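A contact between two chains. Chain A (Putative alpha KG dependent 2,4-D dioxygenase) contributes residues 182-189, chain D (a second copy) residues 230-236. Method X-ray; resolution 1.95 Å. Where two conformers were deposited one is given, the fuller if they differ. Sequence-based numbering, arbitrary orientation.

Chain A, residues 182-189: RAAAGFYD
Chain D (230-236) PEPEGRD

A helix that has just ended leaves carbonyls without helical partners, and a neighbouring chain can use them; the contact between these two copies of one protein illustrates the principle. In chain A the helix runs through A:Ala184, and the chain turns at A:Gly186 (phi 95°, psi 14°) in a Schellman motif: A:Phe187 N bonds to A:Arg182 O at 2.8 Å and A:Gly186 N to A:Ala183 O at 2.9 Å. Chain D begins its helix at D:Glu231, with D:Pro230 at the N-cap. The end of the chain A helix abuts this first turn, and the CA-to-CB bonds of D:Glu231, D:Pro232 and D:Arg235 point toward chain A. The register is set where A:Gly186 CA lies 4.5 Å from D:Pro232 CA. Glycine suits this point doubly, since a CB would jam against the preceding carbonyl and would lie 3.0 Å from D:Pro232 N. D:Arg235 (m, t, t; chi4 -96°) lies against the exposed backbone here, its CD 3.3 Å from A:Ala184 O and 3.5 Å from A:Gly186 N.

Apolar packing centres on D:Pro232, whose ring (C-gamma exo) covers one face of A:Phe187 (chi1 -65°, chi2 -86°). D:Pro232 CG sits 3.7 Å from the ring centroid, 16° off the normal, a CH-pi contact, while D:Pro232 CB reaches A:Phe187 CZ at 3.5 Å.

The polar contacts centre on D:Glu231 (chi1 -70°, m; chi2 -149°, between wells; chi3 19°). A:Tyr188 (chi1 -50°, chi2 -85°) donates from OH to D:Glu231 OE1 at 3.0 Å, the carboxylate oxygen lying at the ring edge. That same oxygen forms a long salt bridge of 3.6 Å with D:Arg235 NE, one helical turn on. D:Pro232 CA also makes a CA-H...O contact of 3.4 Å with A:Ala185 O.

Water completes the joint. One molecule donates to A:Ala185 O (2.7 Å) and D:Pro232 O (2.8 Å); another accepts from D:Arg235 NH1 at 3.0 Å and donates weakly to A:Ala184 O at 3.4 Å.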

# COMPACT_ATOMS: atom_id res chain seq x y z
N ARG A 182 -7.85 4.93 12.68
CA ARG A 182 -7.81 3.86 13.68
C ARG A 182 -8.74 2.73 13.30
O ARG A 182 -8.38 1.55 13.43
CB ARG A 182 -8.18 4.42 15.06
CG ARG A 182 -7.09 5.24 15.71
CD ARG A 182 -7.59 5.74 17.05
NE ARG A 182 -6.66 6.67 17.68
CZ ARG A 182 -6.95 7.32 18.81
NH1 ARG A 182 -8.12 7.13 19.39
NH2 ARG A 182 -6.06 8.15 19.35
N ALA A 183 -9.95 3.06 12.82
CA ALA A 183 -10.88 2.02 12.40
C ALA A 183 -10.32 1.20 11.24
O ALA A 183 -10.49 -0.03 11.20
CB ALA A 183 -12.23 2.64 12.03
N ALA A 184 -9.62 1.85 10.31
CA ALA A 184 -8.98 1.13 9.21
C ALA A 184 -7.91 0.18 9.72
O ALA A 184 -7.63 -0.84 9.08
CB ALA A 184 -8.38 2.10 8.20
N ALA A 185 -7.29 0.50 10.86
CA ALA A 185 -6.33 -0.40 11.48
C ALA A 185 -6.98 -1.41 12.42
O ALA A 185 -6.28 -2.20 13.06
CB ALA A 185 -5.27 0.40 12.24
N GLY A 186 -8.31 -1.39 12.52
CA GLY A 186 -9.03 -2.35 13.34
C GLY A 186 -9.37 -1.90 14.74
O GLY A 186 -9.74 -2.74 15.57
N PHE A 187 -9.24 -0.60 15.05
CA PHE A 187 -9.53 -0.06 16.37
C PHE A 187 -10.81 0.76 16.29
O PHE A 187 -10.86 1.76 15.57
CB PHE A 187 -8.38 0.80 16.89
CG PHE A 187 -7.11 0.03 17.15
CD1 PHE A 187 -6.91 -0.62 18.35
CD2 PHE A 187 -6.11 -0.01 16.19
CE1 PHE A 187 -5.74 -1.32 18.59
CE2 PHE A 187 -4.93 -0.70 16.43
CZ PHE A 187 -4.75 -1.36 17.62
N TYR A 188 -11.83 0.35 17.04
CA TYR A 188 -13.13 0.99 16.97
C TYR A 188 -13.58 1.55 18.31
O TYR A 188 -14.61 2.23 18.36
CB TYR A 188 -14.19 -0.01 16.47
CG TYR A 188 -13.79 -0.73 15.21
CD1 TYR A 188 -14.00 -0.15 13.96
CD2 TYR A 188 -13.19 -1.99 15.26
CE1 TYR A 188 -13.64 -0.80 12.79
CE2 TYR A 188 -12.81 -2.65 14.09
CZ TYR A 188 -13.04 -2.05 12.86
OH TYR A 188 -12.69 -2.68 11.69
N ASP A 189 -12.81 1.34 19.37
CA ASP A 189 -13.21 1.74 20.71
C ASP A 189 -12.66 3.13 20.98
O ASP A 189 -11.45 3.35 20.93
CB ASP A 189 -12.70 0.75 21.76
N PRO D 230 -7.42 -11.09 17.08
CA PRO D 230 -7.95 -9.73 17.21
C PRO D 230 -7.76 -8.99 15.89
O PRO D 230 -6.79 -9.23 15.16
CB PRO D 230 -7.12 -9.12 18.33
CG PRO D 230 -6.53 -10.30 19.06
CD PRO D 230 -6.32 -11.36 18.02
N GLU D 231 -8.72 -8.13 15.56
CA GLU D 231 -8.68 -7.45 14.26
C GLU D 231 -7.38 -6.70 14.01
O GLU D 231 -6.81 -6.85 12.92
CB GLU D 231 -9.88 -6.50 14.12
CG GLU D 231 -11.23 -7.17 13.98
CD GLU D 231 -12.20 -6.35 13.13
OE1 GLU D 231 -11.76 -5.47 12.37
OE2 GLU D 231 -13.42 -6.61 13.22
N PRO D 232 -6.87 -5.88 14.95
CA PRO D 232 -5.67 -5.11 14.61
C PRO D 232 -4.46 -5.97 14.24
O PRO D 232 -3.77 -5.66 13.26
CB PRO D 232 -5.42 -4.29 15.89
CG PRO D 232 -6.75 -4.18 16.52
CD PRO D 232 -7.40 -5.51 16.27
N GLU D 233 -4.19 -7.04 15.00
CA GLU D 233 -3.06 -7.89 14.66
C GLU D 233 -3.27 -8.57 13.31
O GLU D 233 -2.32 -8.73 12.53
CB GLU D 233 -2.83 -8.94 15.76
CG GLU D 233 -2.13 -8.39 16.99
CD GLU D 233 -3.00 -7.52 17.86
OE1 GLU D 233 -4.25 -7.48 17.66
OE2 GLU D 233 -2.44 -6.86 18.78
N GLY D 234 -4.51 -8.97 13.01
CA GLY D 234 -4.79 -9.57 11.72
C GLY D 234 -4.65 -8.59 10.57
O GLY D 234 -4.05 -8.90 9.54
N ARG D 235 -5.18 -7.37 10.75
CA ARG D 235 -5.04 -6.36 9.71
C ARG D 235 -3.58 -6.04 9.47
O ARG D 235 -3.16 -5.82 8.32
CB ARG D 235 -5.79 -5.09 10.08
CG ARG D 235 -7.28 -5.26 10.09
CD ARG D 235 -8.01 -3.93 10.07
NE ARG D 235 -9.43 -4.17 9.93
CZ ARG D 235 -10.10 -4.13 8.79
NH1 ARG D 235 -9.48 -3.85 7.64
NH2 ARG D 235 -11.40 -4.38 8.79
N ASP D 236 -2.78 -6.00 10.54
CA ASP D 236 -1.38 -5.64 10.36
C ASP D 236 -0.60 -6.72 9.63
O ASP D 236 0.30 -6.40 8.83
CB ASP D 236 -0.73 -5.34 11.70
CG ASP D 236 0.62 -4.69 11.54
OD1 ASP D 236 0.66 -3.52 11.10
OD2 ASP D 236 1.64 -5.37 11.82
O HOH W 1 -6.49 -3.45 7.24
O HOH W 2 -3.67 -2.95 12.65